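Local atomic coordinates of MtN3/saliva family (Thermodesulfovibrio yellowstonii, PDB entry 4RNG), a protein that probably moves sugars across the membrane, as a bacterial SemiSWEET homologue of the SWEET transporters. Residues 70-73 / 74-78. Sequence-based numbering, arbitrary orientation.
Sequences NLIS and LILIF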
ATOM      1  N   ASN C  70       0.881   9.682   1.733  1.00 16.27           N
ATOM      2  CA  ASN C  70       1.657   8.848   2.623  1.00 27.09           C
ATOM      3  C   ASN C  70       1.439   9.160   4.103  1.00 25.83           C
ATOM      4  O   ASN C  70       1.264   8.240   4.920  1.00 18.19           O
ATOM      5  CB  ASN C  70       3.123   8.935   2.212  1.00 16.07           C
ATOM      6  CG  ASN C  70       3.409   8.098   0.966  1.00 22.58           C
ATOM      7  OD1 ASN C  70       3.585   6.887   1.059  1.00 29.61           O
ATOM      8  ND2 ASN C  70       3.339   8.712  -0.195  1.00 16.68           N
ATOM      9  N   LEU C  71       1.324  10.436   4.441  1.00 18.39           N
ATOM     10  CA  LEU C  71       1.006  10.799   5.814  1.00 15.53           C
ATOM     11  C   LEU C  71      -0.316  10.175   6.241  1.00 25.30           C
ATOM     12  O   LEU C  71      -0.418   9.581   7.308  1.00 15.40           O
ATOM     13  CB  LEU C  71       0.962  12.308   5.983  1.00 16.64           C
ATOM     14  CG  LEU C  71       2.344  12.956   5.859  1.00 22.47           C
ATOM     15  CD1 LEU C  71       2.263  14.483   5.855  1.00 23.97           C
ATOM     16  CD2 LEU C  71       3.283  12.450   6.926  1.00 15.44           C
ATOM     17  N   ILE C  72      -1.336  10.335   5.408  1.00 16.96           N
ATOM     18  CA  ILE C  72      -2.645   9.841   5.746  1.00 15.83           C
ATOM     19  C   ILE C  72      -2.708   8.310   5.729  1.00 25.64           C
ATOM     20  O   ILE C  72      -3.372   7.718   6.583  1.00 27.92           O
ATOM     21  CB  ILE C  72      -3.694  10.457   4.813  1.00 25.31           C
ATOM     22  CG1 ILE C  72      -3.594  11.982   4.871  1.00 22.54           C
ATOM     23  CG2 ILE C  72      -5.097  10.001   5.189  1.00 16.28           C
ATOM     24  CD1 ILE C  72      -4.302  12.642   3.748  1.00 28.07           C
ATOM     25  N   SER C  73      -2.063   7.649   4.766  1.00 23.99           N
ATOM     26  CA  SER C  73      -2.024   6.173   4.805  1.00 19.68           C
ATOM     27  C   SER C  73      -1.399   5.673   6.109  1.00 18.81           C
ATOM     28  O   SER C  73      -1.842   4.688   6.681  1.00 17.42           O
ATOM     29  CB  SER C  73      -1.275   5.585   3.611  1.00 16.18           C
ATOM     30  OG  SER C  73      -1.941   5.877   2.408  1.00 22.46           O
ATOM     31  N   LEU C  74      -0.360   6.370   6.560  1.00 15.59           N
ATOM     32  CA  LEU C  74       0.338   6.036   7.797  1.00 18.02           C
ATOM     33  C   LEU C  74      -0.602   6.049   9.010  1.00 15.46           C
ATOM     34  O   LEU C  74      -0.516   5.187   9.876  1.00 22.67           O
ATOM     35  CB  LEU C  74       1.503   7.009   8.006  1.00 22.31           C
ATOM     36  CG  LEU C  74       2.507   6.645   9.087  1.00 24.57           C
ATOM     37  CD1 LEU C  74       3.016   5.234   8.830  1.00 22.88           C
ATOM     38  CD2 LEU C  74       3.655   7.656   9.127  1.00 15.02           C
ATOM     39  N   ILE C  75      -1.475   7.047   9.088  1.00 15.46           N
ATOM     40  CA  ILE C  75      -2.492   7.083  10.121  1.00 15.56           C
ATOM     41  C   ILE C  75      -3.406   5.884  10.034  1.00 19.29           C
ATOM     42  O   ILE C  75      -3.676   5.221  11.033  1.00 24.83           O
ATOM     43  CB  ILE C  75      -3.334   8.361  10.050  1.00 26.21           C
ATOM     44  CG1 ILE C  75      -2.499   9.560  10.516  1.00 21.18           C
ATOM     45  CG2 ILE C  75      -4.541   8.240  10.966  1.00 15.81           C
ATOM     46  CD1 ILE C  75      -2.479  10.717   9.571  1.00 27.82           C
ATOM     47  N   LEU C  76      -3.877   5.602   8.827  1.00 19.43           N
ATOM     48  CA  LEU C  76      -4.813   4.509   8.631  1.00 21.44           C
ATOM     49  C   LEU C  76      -4.144   3.155   8.887  1.00 21.59           C
ATOM     50  O   LEU C  76      -4.736   2.256   9.490  1.00 16.75           O
ATOM     51  CB  LEU C  76      -5.399   4.583   7.213  1.00 18.64           C
ATOM     52  CG  LEU C  76      -6.251   5.827   6.918  1.00 20.13           C
ATOM     53  CD1 LEU C  76      -6.666   5.854   5.466  1.00 16.84           C
ATOM     54  CD2 LEU C  76      -7.478   5.936   7.831  1.00 18.13           C
ATOM     55  N   ILE C  77      -2.885   3.035   8.472  1.00 20.66           N
ATOM     56  CA  ILE C  77      -2.146   1.794   8.671  1.00 24.82           C
ATOM     57  C   ILE C  77      -1.921   1.548  10.140  1.00 30.28           C
ATOM     58  O   ILE C  77      -2.073   0.424  10.620  1.00 31.90           O
ATOM     59  CB  ILE C  77      -0.816   1.797   7.928  1.00 16.17           C
ATOM     60  CG1 ILE C  77      -1.059   1.349   6.493  1.00 16.41           C
ATOM     61  CG2 ILE C  77       0.165   0.833   8.555  1.00 16.20           C
ATOM     62  CD1 ILE C  77       0.190   1.323   5.659  1.00 18.18           C
ATOM     63  N   PHE C  78      -1.609   2.614  10.868  1.00 26.50           N
ATOM     64  CA  PHE C  78      -1.477   2.491  12.300  1.00 21.33           C
ATOM     65  C   PHE C  78      -2.774   1.980  12.938  1.00 21.65           C
ATOM     66  O   PHE C  78      -2.717   1.175  13.868  1.00 19.84           O
ATOM     67  CB  PHE C  78      -1.076   3.805  12.935  1.00 18.22           C
ATOM     68  CG  PHE C  78      -1.170   3.778  14.411  1.00 18.47           C
ATOM     69  CD1 PHE C  78      -0.190   3.145  15.160  1.00 15.90           C
ATOM     70  CD2 PHE C  78      -2.244   4.349  15.056  1.00 18.74           C
ATOM     71  CE1 PHE C  78      -0.279   3.098  16.527  1.00 20.00           C
ATOM     72  CE2 PHE C  78      -2.341   4.304  16.433  1.00 22.94           C
ATOM     73  CZ  PHE C  78      -1.357   3.676  17.165  1.00 22.22           C
TER
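Ile75 folds its side chain back over the preceding turn of its helix, against Ile72 O and then Leu71 O, the acceptor of its own amide. Its CB stands 3.5 Å from Ile72 O. CG1, placed beside the backbone N by a chi1 of -72°, runs toward Leu71 O, and a chi2 of 128°, off a staggered setting, turns the terminal CD1 back to within 3.3 Å of that same oxygen, where it also approaches Ile72 CA. Leu71 O thus meets a methyl group as well as the amide of Ile75, whose N donates to it across 3.3 Å. Leu76 N bonds Ile72 O at 3.1 Å, and Leu76 CG packs against that oxygen too; between the side chains, Ile72 CG2 and Leu76 CD1 touch loosely at 4.4 Å. Ile77 N bonds Ser73 O at 2.7 Å, nearly in line with the carbonyl. On this buried side the Ser73 hydroxyl is held by Ala69 O and by Thr20, while Ile77 packs on Leu23 and Ile51. The i to i+4 ladder is that of an alpha-helix; its largely apolar side chains fit the predicted membrane span of helix 64-87 in the three-span SemiSWEET (PQ-loop) protomer, whose first span is broken into helices 7-21 and 23-33.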